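Local coordinates for protein 16S rRNA (adenine(1408)-N(1))-methyltransferase (Escherichia coli, PDB 3P2E) that methylates the N1 position of adenine 1408 in 16S rRNA of the assembled 30S subunit, using S-adenosyl-L-methionine, and so confers resistance to various aminoglycosides, at residues I3-T7 with L61-K66; D35-K41 with Q192-L196; A43-T49 with L77-V81; D181-N187 with R207-S213. All blocks are in the same frame, centred on the assembly; numbering follows the deposited sequence.

Contact 1: I3-T7 with L61-K66; sequences ILKGT and LFDISK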
# COMPACT_ATOMS: atom_id res chain seq x y z
N ILE A 3 -13.10 4.42 8.47
CA ILE A 3 -12.22 5.36 7.78
C ILE A 3 -12.00 6.58 8.66
O ILE A 3 -12.73 6.78 9.64
CB ILE A 3 -12.81 5.84 6.43
CG1 ILE A 3 -14.05 6.69 6.69
CG2 ILE A 3 -13.15 4.64 5.56
CD1 ILE A 3 -14.56 7.42 5.46
N LEU A 4 -11.00 7.38 8.32
CA LEU A 4 -10.71 8.58 9.08
C LEU A 4 -11.23 9.84 8.39
O LEU A 4 -11.02 10.03 7.19
CB LEU A 4 -9.21 8.75 9.29
CG LEU A 4 -8.49 7.89 10.33
CD1 LEU A 4 -7.03 8.32 10.39
CD2 LEU A 4 -9.15 8.07 11.69
N LYS A 5 -11.90 10.68 9.15
CA LYS A 5 -12.41 11.95 8.67
C LYS A 5 -11.69 12.92 9.60
O LYS A 5 -12.18 13.25 10.67
CB LYS A 5 -13.92 12.05 8.85
CG LYS A 5 -14.51 13.39 8.40
CD LYS A 5 -16.03 13.39 8.43
CE LYS A 5 -16.61 12.43 7.40
NZ LYS A 5 -18.09 12.45 7.37
N GLY A 6 -10.51 13.36 9.19
CA GLY A 6 -9.73 14.23 10.05
C GLY A 6 -9.20 13.29 11.13
O GLY A 6 -8.63 12.25 10.81
N THR A 7 -9.39 13.64 12.40
CA THR A 7 -8.92 12.79 13.49
C THR A 7 -10.04 11.89 14.01
O THR A 7 -9.85 11.15 14.97
CB THR A 7 -8.39 13.64 14.67
OG1 THR A 7 -9.45 14.44 15.21
CG2 THR A 7 -7.26 14.54 14.21
N LEU A 61 -1.84 8.78 11.21
CA LEU A 61 -2.44 9.33 10.00
C LEU A 61 -3.17 10.65 10.23
O LEU A 61 -3.61 11.29 9.28
CB LEU A 61 -3.43 8.33 9.41
CG LEU A 61 -2.85 7.18 8.60
CD1 LEU A 61 -3.86 6.06 8.50
CD2 LEU A 61 -2.45 7.70 7.22
N PHE A 62 -3.29 11.05 11.49
CA PHE A 62 -4.01 12.28 11.81
C PHE A 62 -3.61 13.54 11.05
O PHE A 62 -4.47 14.27 10.57
CB PHE A 62 -3.93 12.55 13.32
CG PHE A 62 -4.77 11.61 14.16
CD1 PHE A 62 -5.62 10.69 13.56
CD2 PHE A 62 -4.71 11.67 15.55
CE1 PHE A 62 -6.41 9.84 14.33
CE2 PHE A 62 -5.49 10.82 16.33
CZ PHE A 62 -6.34 9.90 15.72
N ASP A 63 -2.32 13.80 10.94
CA ASP A 63 -1.88 15.00 10.24
C ASP A 63 -2.29 15.04 8.78
O ASP A 63 -2.89 16.01 8.32
CB ASP A 63 -0.36 15.17 10.37
CG ASP A 63 0.04 15.80 11.69
OD1 ASP A 63 -0.43 15.33 12.74
OD2 ASP A 63 0.82 16.77 11.67
N ILE A 64 -1.97 13.98 8.03
CA ILE A 64 -2.34 13.96 6.63
C ILE A 64 -3.85 13.81 6.44
O ILE A 64 -4.42 14.33 5.48
CB ILE A 64 -1.60 12.84 5.87
CG1 ILE A 64 -0.10 13.14 5.84
CG2 ILE A 64 -2.15 12.71 4.45
CD1 ILE A 64 0.26 14.47 5.19
N SER A 65 -4.51 13.12 7.36
CA SER A 65 -5.95 12.95 7.27
C SER A 65 -6.63 14.31 7.42
O SER A 65 -7.62 14.60 6.75
CB SER A 65 -6.45 12.01 8.37
OG SER A 65 -7.86 11.88 8.31
N LYS A 66 -6.08 15.15 8.29
CA LYS A 66 -6.63 16.49 8.50
C LYS A 66 -6.35 17.36 7.28
O LYS A 66 -7.14 18.25 6.95
CB LYS A 66 -6.00 17.13 9.75
CG LYS A 66 -6.54 16.58 11.06
CD LYS A 66 -5.64 16.96 12.24
CE LYS A 66 -5.46 18.46 12.37
NZ LYS A 66 -4.50 18.79 13.46
O HOH W 1 -9.68 12.85 6.29

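Contact 2: D35-K41 with Q192-L196; sequences DGRNIYK and QFNSL. With SAH (S-adenosyl-L-homocysteine), chain C.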
# COMPACT_ATOMS: atom_id res chain seq x y z
N ASP A 35 2.19 6.89 7.61
CA ASP A 35 1.76 8.26 7.87
C ASP A 35 0.95 8.95 6.78
O ASP A 35 0.57 10.11 6.92
CB ASP A 35 2.95 9.14 8.27
CG ASP A 35 3.97 9.34 7.14
OD1 ASP A 35 3.65 9.08 5.96
OD2 ASP A 35 5.10 9.77 7.45
N GLY A 36 0.67 8.23 5.69
CA GLY A 36 -0.12 8.79 4.61
C GLY A 36 0.59 9.73 3.64
O GLY A 36 -0.03 10.18 2.67
N ARG A 37 1.86 10.03 3.89
CA ARG A 37 2.58 10.95 3.01
C ARG A 37 2.89 10.37 1.64
O ARG A 37 2.88 11.09 0.64
CB ARG A 37 3.88 11.42 3.68
CG ARG A 37 3.65 12.34 4.86
CD ARG A 37 4.96 12.85 5.45
NE ARG A 37 4.73 13.60 6.68
CZ ARG A 37 4.09 14.76 6.75
NH1 ARG A 37 3.61 15.33 5.65
NH2 ARG A 37 3.92 15.35 7.93
N ASN A 38 3.16 9.07 1.57
CA ASN A 38 3.46 8.45 0.28
C ASN A 38 2.22 8.46 -0.60
O ASN A 38 2.30 8.79 -1.79
CB ASN A 38 3.94 7.01 0.45
CG ASN A 38 5.31 6.92 1.10
OD1 ASN A 38 6.12 7.84 1.00
ND2 ASN A 38 5.58 5.79 1.76
N ILE A 39 1.08 8.12 -0.01
CA ILE A 39 -0.17 8.07 -0.76
C ILE A 39 -0.60 9.47 -1.16
O ILE A 39 -1.18 9.66 -2.24
CB ILE A 39 -1.29 7.39 0.08
CG1 ILE A 39 -2.40 6.89 -0.84
CG2 ILE A 39 -1.85 8.36 1.10
CD1 ILE A 39 -2.00 5.71 -1.69
N TYR A 40 -0.32 10.45 -0.31
CA TYR A 40 -0.67 11.84 -0.60
C TYR A 40 0.05 12.29 -1.87
O TYR A 40 -0.53 12.97 -2.71
CB TYR A 40 -0.27 12.76 0.57
CG TYR A 40 -0.72 14.20 0.39
CD1 TYR A 40 -1.93 14.64 0.91
CD2 TYR A 40 0.04 15.10 -0.36
CE1 TYR A 40 -2.38 15.95 0.70
CE2 TYR A 40 -0.39 16.41 -0.58
CZ TYR A 40 -1.60 16.82 -0.05
OH TYR A 40 -2.05 18.11 -0.28
N LYS A 41 1.32 11.92 -2.00
CA LYS A 41 2.10 12.30 -3.17
C LYS A 41 1.57 11.61 -4.42
O LYS A 41 1.50 12.22 -5.49
CB LYS A 41 3.58 11.97 -2.98
CG LYS A 41 4.45 12.38 -4.17
CD LYS A 41 5.93 12.15 -3.89
CE LYS A 41 6.78 12.59 -5.08
NZ LYS A 41 8.23 12.39 -4.83
N GLN A 192 12.78 9.39 -3.22
CA GLN A 192 11.62 9.98 -3.87
C GLN A 192 10.34 9.87 -3.03
O GLN A 192 9.36 10.56 -3.31
CB GLN A 192 11.38 9.33 -5.23
CG GLN A 192 10.77 7.95 -5.17
CD GLN A 192 10.75 7.27 -6.52
OE1 GLN A 192 11.81 6.96 -7.07
NE2 GLN A 192 9.56 7.05 -7.07
N PHE A 193 10.36 9.01 -2.02
CA PHE A 193 9.20 8.83 -1.16
C PHE A 193 9.17 9.89 -0.07
O PHE A 193 10.22 10.31 0.42
CB PHE A 193 9.20 7.42 -0.56
CG PHE A 193 9.01 6.34 -1.58
CD1 PHE A 193 7.73 5.98 -1.99
CD2 PHE A 193 10.10 5.72 -2.17
CE1 PHE A 193 7.54 5.01 -2.98
CE2 PHE A 193 9.93 4.75 -3.16
CZ PHE A 193 8.64 4.40 -3.57
N ASN A 194 7.97 10.32 0.32
CA ASN A 194 7.83 11.37 1.32
C ASN A 194 7.58 10.98 2.78
O ASN A 194 7.67 11.83 3.66
CB ASN A 194 6.72 12.34 0.89
CG ASN A 194 7.13 13.24 -0.27
OD1 ASN A 194 6.34 14.05 -0.75
ND2 ASN A 194 8.37 13.09 -0.72
N SER A 195 7.26 9.71 3.05
CA SER A 195 7.02 9.34 4.45
C SER A 195 8.31 9.55 5.25
O SER A 195 9.41 9.44 4.72
CB SER A 195 6.54 7.89 4.57
OG SER A 195 7.61 6.96 4.58
N LEU A 196 8.15 9.88 6.53
CA LEU A 196 9.31 10.11 7.38
C LEU A 196 10.16 8.84 7.46
O LEU A 196 11.38 8.90 7.50
CB LEU A 196 8.86 10.54 8.78
CG LEU A 196 7.77 11.62 8.85
CD1 LEU A 196 7.50 11.99 10.30
CD2 LEU A 196 8.20 12.84 8.06
N SAH C . 4.36 2.15 3.91
CA SAH C . 4.86 2.87 4.96
CB SAH C . 5.37 1.93 6.06
CG SAH C . 5.55 2.48 7.44
SD SAH C . 6.13 1.37 8.68
C SAH C . 5.94 3.90 4.41
O SAH C . 5.93 4.80 5.14
OXT SAH C . 6.59 3.75 3.48
C5' SAH C . 5.23 -0.18 8.66
C4' SAH C . 3.66 0.15 8.71
O4' SAH C . 3.08 -1.15 8.53
C3' SAH C . 3.16 0.71 10.02
O3' SAH C . 2.46 1.98 9.81
C2' SAH C . 2.28 -0.44 10.63
O2' SAH C . 1.17 -0.03 11.40
C1' SAH C . 1.88 -1.23 9.37
N9 SAH C . 1.55 -2.69 9.63
C8 SAH C . 2.31 -3.60 10.38
N7 SAH C . 1.73 -4.78 10.48
C5 SAH C . 0.53 -4.59 9.72
C6 SAH C . -0.50 -5.57 9.49
N6 SAH C . -0.42 -6.83 9.99
N1 SAH C . -1.56 -5.11 8.73
C2 SAH C . -1.63 -3.81 8.22
N3 SAH C . -0.62 -2.87 8.45
C4 SAH C . 0.41 -3.35 9.21
O HOH W 2 3.49 13.84 0.45
O HOH W 3 6.08 9.56 -1.54

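Contact 3: A43-T49 with L77-V81; sequences AINDQNT and LSNVV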
# COMPACT_ATOMS: atom_id res chain seq x y z
N ALA A 43 -1.46 10.57 -4.97
CA ALA A 43 -2.76 11.17 -5.24
C ALA A 43 -2.68 12.55 -5.85
O ALA A 43 -3.44 12.88 -6.76
CB ALA A 43 -3.57 11.22 -3.96
N ILE A 44 -1.76 13.37 -5.35
CA ILE A 44 -1.62 14.72 -5.87
C ILE A 44 -1.14 14.69 -7.32
O ILE A 44 -1.42 15.61 -8.09
CB ILE A 44 -0.63 15.55 -4.98
CG1 ILE A 44 -0.66 17.03 -5.37
CG2 ILE A 44 0.77 14.98 -5.09
CD1 ILE A 44 0.20 17.39 -6.56
N ASN A 45 -0.44 13.63 -7.72
CA ASN A 45 0.06 13.54 -9.09
C ASN A 45 -0.82 12.77 -10.07
O ASN A 45 -0.48 12.67 -11.24
CB ASN A 45 1.48 12.94 -9.09
CG ASN A 45 2.50 13.86 -8.44
OD1 ASN A 45 3.06 13.55 -7.39
ND2 ASN A 45 2.73 15.01 -9.07
N ASP A 46 -1.95 12.25 -9.61
CA ASP A 46 -2.84 11.49 -10.49
C ASP A 46 -4.28 11.58 -10.00
O ASP A 46 -4.69 10.82 -9.12
CB ASP A 46 -2.37 10.04 -10.57
CG ASP A 46 -3.32 9.14 -11.33
OD1 ASP A 46 -4.15 9.64 -12.11
OD2 ASP A 46 -3.23 7.91 -11.15
N GLN A 47 -5.04 12.50 -10.57
CA GLN A 47 -6.42 12.72 -10.16
C GLN A 47 -7.46 11.82 -10.82
O GLN A 47 -8.66 12.06 -10.66
CB GLN A 47 -6.78 14.19 -10.37
CG GLN A 47 -6.06 15.12 -9.40
CD GLN A 47 -6.49 14.89 -7.96
OE1 GLN A 47 -5.66 14.66 -7.08
NE2 GLN A 47 -7.79 14.95 -7.72
N ASN A 48 -7.02 10.79 -11.54
CA ASN A 48 -7.95 9.87 -12.18
C ASN A 48 -7.85 8.50 -11.49
O ASN A 48 -8.36 7.50 -11.99
CB ASN A 48 -7.63 9.71 -13.67
CG ASN A 48 -8.79 9.10 -14.45
OD1 ASN A 48 -8.62 8.67 -15.59
ND2 ASN A 48 -9.97 9.07 -13.84
N THR A 49 -7.18 8.48 -10.35
CA THR A 49 -7.04 7.26 -9.56
C THR A 49 -7.49 7.56 -8.14
O THR A 49 -7.15 8.61 -7.57
CB THR A 49 -5.57 6.76 -9.51
OG1 THR A 49 -5.17 6.33 -10.82
CG2 THR A 49 -5.45 5.58 -8.54
N LEU A 77 -7.60 17.02 -0.79
CA LEU A 77 -7.64 16.11 -1.93
C LEU A 77 -8.98 15.39 -1.92
O LEU A 77 -9.56 15.17 -0.86
CB LEU A 77 -6.52 15.07 -1.85
CG LEU A 77 -5.07 15.57 -1.99
CD1 LEU A 77 -4.12 14.38 -1.85
CD2 LEU A 77 -4.88 16.25 -3.35
N SER A 78 -9.48 15.04 -3.10
CA SER A 78 -10.77 14.36 -3.19
C SER A 78 -10.60 12.91 -3.62
O SER A 78 -11.58 12.18 -3.74
CB SER A 78 -11.67 15.07 -4.20
OG SER A 78 -11.88 16.43 -3.84
N ASN A 79 -9.35 12.49 -3.83
CA ASN A 79 -9.09 11.12 -4.28
C ASN A 79 -8.29 10.25 -3.32
O ASN A 79 -7.52 9.39 -3.74
CB ASN A 79 -8.41 11.16 -5.66
CG ASN A 79 -7.03 11.80 -5.63
OD1 ASN A 79 -6.76 12.72 -4.85
ND2 ASN A 79 -6.14 11.33 -6.51
N VAL A 80 -8.50 10.48 -2.02
CA VAL A 80 -7.80 9.71 -0.99
C VAL A 80 -8.72 9.38 0.18
O VAL A 80 -9.53 10.20 0.59
CB VAL A 80 -6.59 10.49 -0.41
CG1 VAL A 80 -5.88 9.65 0.66
CG2 VAL A 80 -5.63 10.85 -1.51
N VAL A 81 -8.61 8.15 0.68
CA VAL A 81 -9.38 7.74 1.84
C VAL A 81 -8.45 6.86 2.66
O VAL A 81 -7.67 6.08 2.11
CB VAL A 81 -10.66 6.94 1.48
CG1 VAL A 81 -10.30 5.63 0.81
CG2 VAL A 81 -11.48 6.69 2.74

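Contact 4: D181-N187 with R207-S213; sequences DVKELDN and RSFFRVS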
# COMPACT_ATOMS: atom_id res chain seq x y z
N ASP A 181 8.69 -9.49 -12.12
CA ASP A 181 10.01 -8.89 -12.01
C ASP A 181 10.49 -8.73 -10.58
O ASP A 181 9.70 -8.52 -9.67
CB ASP A 181 10.02 -7.51 -12.68
CG ASP A 181 11.41 -6.91 -12.75
OD1 ASP A 181 12.23 -7.40 -13.55
OD2 ASP A 181 11.68 -5.94 -12.01
N VAL A 182 11.80 -8.86 -10.39
CA VAL A 182 12.43 -8.68 -9.08
C VAL A 182 13.62 -7.75 -9.32
O VAL A 182 14.52 -8.08 -10.09
CB VAL A 182 12.93 -10.00 -8.48
CG1 VAL A 182 13.67 -9.73 -7.16
CG2 VAL A 182 11.77 -10.94 -8.23
N LYS A 183 13.61 -6.59 -8.68
CA LYS A 183 14.69 -5.63 -8.86
C LYS A 183 15.26 -5.13 -7.54
O LYS A 183 14.51 -4.87 -6.60
CB LYS A 183 14.17 -4.43 -9.67
CG LYS A 183 15.23 -3.41 -10.06
CD LYS A 183 14.63 -2.33 -10.95
CE LYS A 183 15.68 -1.36 -11.45
NZ LYS A 183 15.08 -0.31 -12.34
N GLU A 184 16.58 -5.01 -7.47
CA GLU A 184 17.23 -4.51 -6.27
C GLU A 184 17.40 -3.01 -6.47
O GLU A 184 18.03 -2.57 -7.43
CB GLU A 184 18.59 -5.19 -6.07
CG GLU A 184 19.28 -4.82 -4.76
CD GLU A 184 20.45 -5.73 -4.44
OE1 GLU A 184 21.13 -5.48 -3.42
OE2 GLU A 184 20.68 -6.69 -5.20
N LEU A 185 16.82 -2.22 -5.56
CA LEU A 185 16.89 -0.76 -5.65
C LEU A 185 17.83 -0.18 -4.60
O LEU A 185 18.16 -0.84 -3.62
CB LEU A 185 15.48 -0.19 -5.49
CG LEU A 185 14.47 -0.72 -6.51
CD1 LEU A 185 13.05 -0.44 -6.05
CD2 LEU A 185 14.74 -0.09 -7.87
N ASP A 186 18.26 1.07 -4.81
CA ASP A 186 19.19 1.72 -3.88
C ASP A 186 18.59 2.87 -3.08
O ASP A 186 17.42 3.23 -3.24
CB ASP A 186 20.44 2.22 -4.62
CG ASP A 186 20.11 3.13 -5.79
OD1 ASP A 186 19.07 3.82 -5.76
OD2 ASP A 186 20.91 3.18 -6.75
N ASN A 187 19.40 3.45 -2.19
CA ASN A 187 18.94 4.56 -1.37
C ASN A 187 18.42 5.72 -2.22
O ASN A 187 17.41 6.32 -1.89
CB ASN A 187 20.07 5.07 -0.46
CG ASN A 187 20.43 4.10 0.64
OD1 ASN A 187 20.31 4.41 1.83
ND2 ASN A 187 20.88 2.92 0.25
N ARG A 207 21.65 0.79 2.14
CA ARG A 207 20.80 -0.37 2.37
C ARG A 207 20.26 -0.93 1.06
O ARG A 207 20.08 -0.20 0.09
CB ARG A 207 19.60 0.02 3.25
CG ARG A 207 19.97 0.60 4.61
CD ARG A 207 18.72 1.07 5.34
NE ARG A 207 17.71 0.02 5.40
CZ ARG A 207 17.38 -0.66 6.49
NH1 ARG A 207 17.97 -0.39 7.65
NH2 ARG A 207 16.47 -1.62 6.43
N SER A 208 20.01 -2.24 1.04
CA SER A 208 19.47 -2.88 -0.14
C SER A 208 17.95 -2.92 -0.03
O SER A 208 17.41 -3.26 1.03
CB SER A 208 20.00 -4.30 -0.28
OG SER A 208 21.38 -4.30 -0.63
N PHE A 209 17.27 -2.55 -1.11
CA PHE A 209 15.81 -2.57 -1.16
C PHE A 209 15.46 -3.52 -2.30
O PHE A 209 16.18 -3.59 -3.30
CB PHE A 209 15.26 -1.17 -1.46
CG PHE A 209 15.64 -0.14 -0.43
CD1 PHE A 209 14.80 0.13 0.65
CD2 PHE A 209 16.84 0.55 -0.54
CE1 PHE A 209 15.16 1.08 1.61
CE2 PHE A 209 17.21 1.50 0.41
CZ PHE A 209 16.37 1.76 1.49
N PHE A 210 14.38 -4.27 -2.14
CA PHE A 210 13.97 -5.23 -3.16
C PHE A 210 12.52 -5.03 -3.54
O PHE A 210 11.65 -4.93 -2.68
CB PHE A 210 14.17 -6.65 -2.64
CG PHE A 210 15.58 -6.96 -2.26
CD1 PHE A 210 16.54 -7.23 -3.23
CD2 PHE A 210 15.96 -6.93 -0.92
CE1 PHE A 210 17.86 -7.46 -2.88
CE2 PHE A 210 17.29 -7.16 -0.56
CZ PHE A 210 18.24 -7.42 -1.54
N ARG A 211 12.27 -4.96 -4.84
CA ARG A 211 10.90 -4.81 -5.31
C ARG A 211 10.48 -6.04 -6.07
O ARG A 211 11.09 -6.39 -7.08
CB ARG A 211 10.73 -3.60 -6.23
CG ARG A 211 9.31 -3.47 -6.81
CD ARG A 211 9.16 -2.22 -7.64
NE ARG A 211 9.98 -2.26 -8.84
CZ ARG A 211 10.42 -1.19 -9.49
NH1 ARG A 211 10.12 0.03 -9.04
NH2 ARG A 211 11.15 -1.32 -10.59
N VAL A 212 9.46 -6.72 -5.56
CA VAL A 212 8.91 -7.89 -6.22
C VAL A 212 7.60 -7.35 -6.78
O VAL A 212 6.75 -6.86 -6.03
CB VAL A 212 8.62 -9.03 -5.21
CG1 VAL A 212 7.87 -10.16 -5.90
CG2 VAL A 212 9.93 -9.56 -4.66
N SER A 213 7.44 -7.40 -8.10
CA SER A 213 6.23 -6.88 -8.71
C SER A 213 5.68 -7.85 -9.73
O SER A 213 6.38 -8.77 -10.16
CB SER A 213 6.52 -5.53 -9.37
OG SER A 213 7.56 -5.63 -10.33
O HOH W 4 10.20 -5.18 -9.68
O HOH W 5 11.23 -3.51 -12.61
O HOH W 6 21.68 0.99 -1.92

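Contact 1: I3-T7 with L61-K66
Strand 3-5 runs past helix segment 62-66 at 64° between N-to-C directions, closest axis approach 8.5 Å. Beyond the strand the backbone turns in against the helix, bringing the CA atoms of G6 and K66 to 4.1 Å; G6 has a phi of 74°, which favours glycine. S65 points toward segment 3-7 and donates from OG to G6 O (2.6 Å). Water 1 closes the polar patch, donating to L4 O (3.2 Å) and S65 O (2.7 Å) and accepting from G6 N (3.1 Å). On the apolar side L4 CD1 meets L61 CB at 3.7 Å, while L4 CD2 lies at the edge of the F62 ring. T7 covers a face of that ring in a CH-pi contact, its CB 4.0 Å from the centroid, and its CG2 reaches K66 CD (3.5 Å). Strand 3-5 forms an antiparallel sheet with strand 8-10; L4 is hydrogen-bonded through its backbone to F82 of strand 80-83 in the main Rossmann-like sheet, where L61, I64 and S65 pack on F82 and I3 on V81.

Contact 2: D35-K41 with Q192-L196
Three hydrogen bonds tie the start of helix 37-44 to segment 192-196, the loop leading into helix 196-203. K41 NZ donates to Q192 O at 2.6 Å from a fully extended side chain, S195 N to N38 OD1 at 3.0 Å, and L196 N to D35 OD2 at 3.2 Å. The other carboxylate oxygen of D35, OD1, accepts from R37 N (2.9 Å) in an Asx turn around G36, the N-cap residue of helix 37-44. Two waters extend the polar seam: water 3 donates to N38 OD1 (3.1 Å) and accepts from N194 N (2.8 Å), and water 2 donates to R37 O (2.8 Å) and N194 OD1 (3.1 Å). In this Rossmann-like methyltransferase the turn and helix after the first sheet strand, 26-31, flank the cofactor, and here both segments reach the amino-acid end of S-adenosyl-L-homocysteine. S195 OG donates to the ligand O at 2.8 Å, and N38 ND2 lies 2.9 Å from OXT; S195 also N-caps helix 196-203 through A198. Farther out, R37 CD rests 3.4 Å from N194 O, R37 NE lies 3.8 Å from L196 CD2, and the F193 ring, with N38 OD1 at its edge, makes an edge-to-face contact with F105.

Contact 3: A43-T49 with L77-V81
A43 turns its methyl group into the opposing segment, with CB 3.2 Å from V80 CG2 and 3.8 Å from L77 CD1. This packing lies at the base of a Rossmann-like fold, where helix 37-44 ends and the chain turns back into strand 49-54, completing the crossover from strand 26-31; the other segment leads into the sheet-edge strand 80-83. L77 CD1 also comes within 4.3 Å of I44 N, the next residue of the helix. The return runs through a type I turn from D46 to T49, built around the D46 carboxylate: OD1 accepts from N48 N (3.1 Å) in an Asx turn, and OD2 accepts from T49 OG1 (2.5 Å) and also bonds Y51 of strand 49-54. Q47, within this turn, brings the end of its side chain near L77 and N79. Strands 80-83 and 49-54 are parallel neighbours, and N79 and V81 bond through their backbones to Y51. The polar centre is N79, which points toward the turn and bridges the last residues of the helix to the first of the strand: its ND2 donates to A43 O and T49 O, each at 3.1 Å, with N-H...acceptor angles of 170° and 154°.

Contact 4: D181-N187 with R207-S213
D181 opens the antiparallel pairing of strands 181-185 and 209-213 as a hydrogen-bonded pair with S213: D181 N to S213 O is 3.1 Å, and S213 N to D181 O is 3.0 Å. Its OD2 takes a bond from water 5 (2.5 Å), which in turn accepts from R211 NH2 (3.0 Å). V182 faces V212 in a non-hydrogen-bonded pair, CG2 to CG2 4.2 Å, on the face covered by F163 of helix 160-164. K183 returns to the D181 side and bonds R211 both ways (K183 N to R211 O 3.0 Å, R211 N to K183 O 2.9 Å); the aliphatic K183 CD lies 3.6 Å from R211 NH2. E184, in a non-hydrogen-bonded pair with F210, brings its CD to 3.5 Å from F210 CE1. L185 closes the pairing with F209, with L185 N to F209 O at 2.7 Å and F209 N to L185 O at 3.2 Å, and L185 CD1 sits over a face of the R211 guanidinium. D186 then N-caps helix 187-190 through Y189, and water 6 donates to R207 O (2.8 Å). Strand 209-215, antiparallel to neighbours 133-139 and the outermost 178-185, is the one reversed strand, 7 in the order 3-2-1-4-5-7-6, the hallmark of class I methyltransferases.

Contacts 1, 2 and 3 cluster on one half of the fold, their centres 13 to 15 Å apart, and touch in turn: I64 and L61 pack on D35, G36 and R37, Y40 on L77, and I3 on V81. Contacts 2 and 3 share helix 37-44, and contact 3 lies within the chain span of contact 2. Contact 4 belongs to the other end of the seven-stranded sheet, about 30 Å between centres from contact 1 and 26 Å from contact 3. Contact 2, about 18 Å between centres from contact 4 and not touching it, ties residues 192-196, which lie between the two segments of contact 4, back to helix 37-44 at the cofactor pocket.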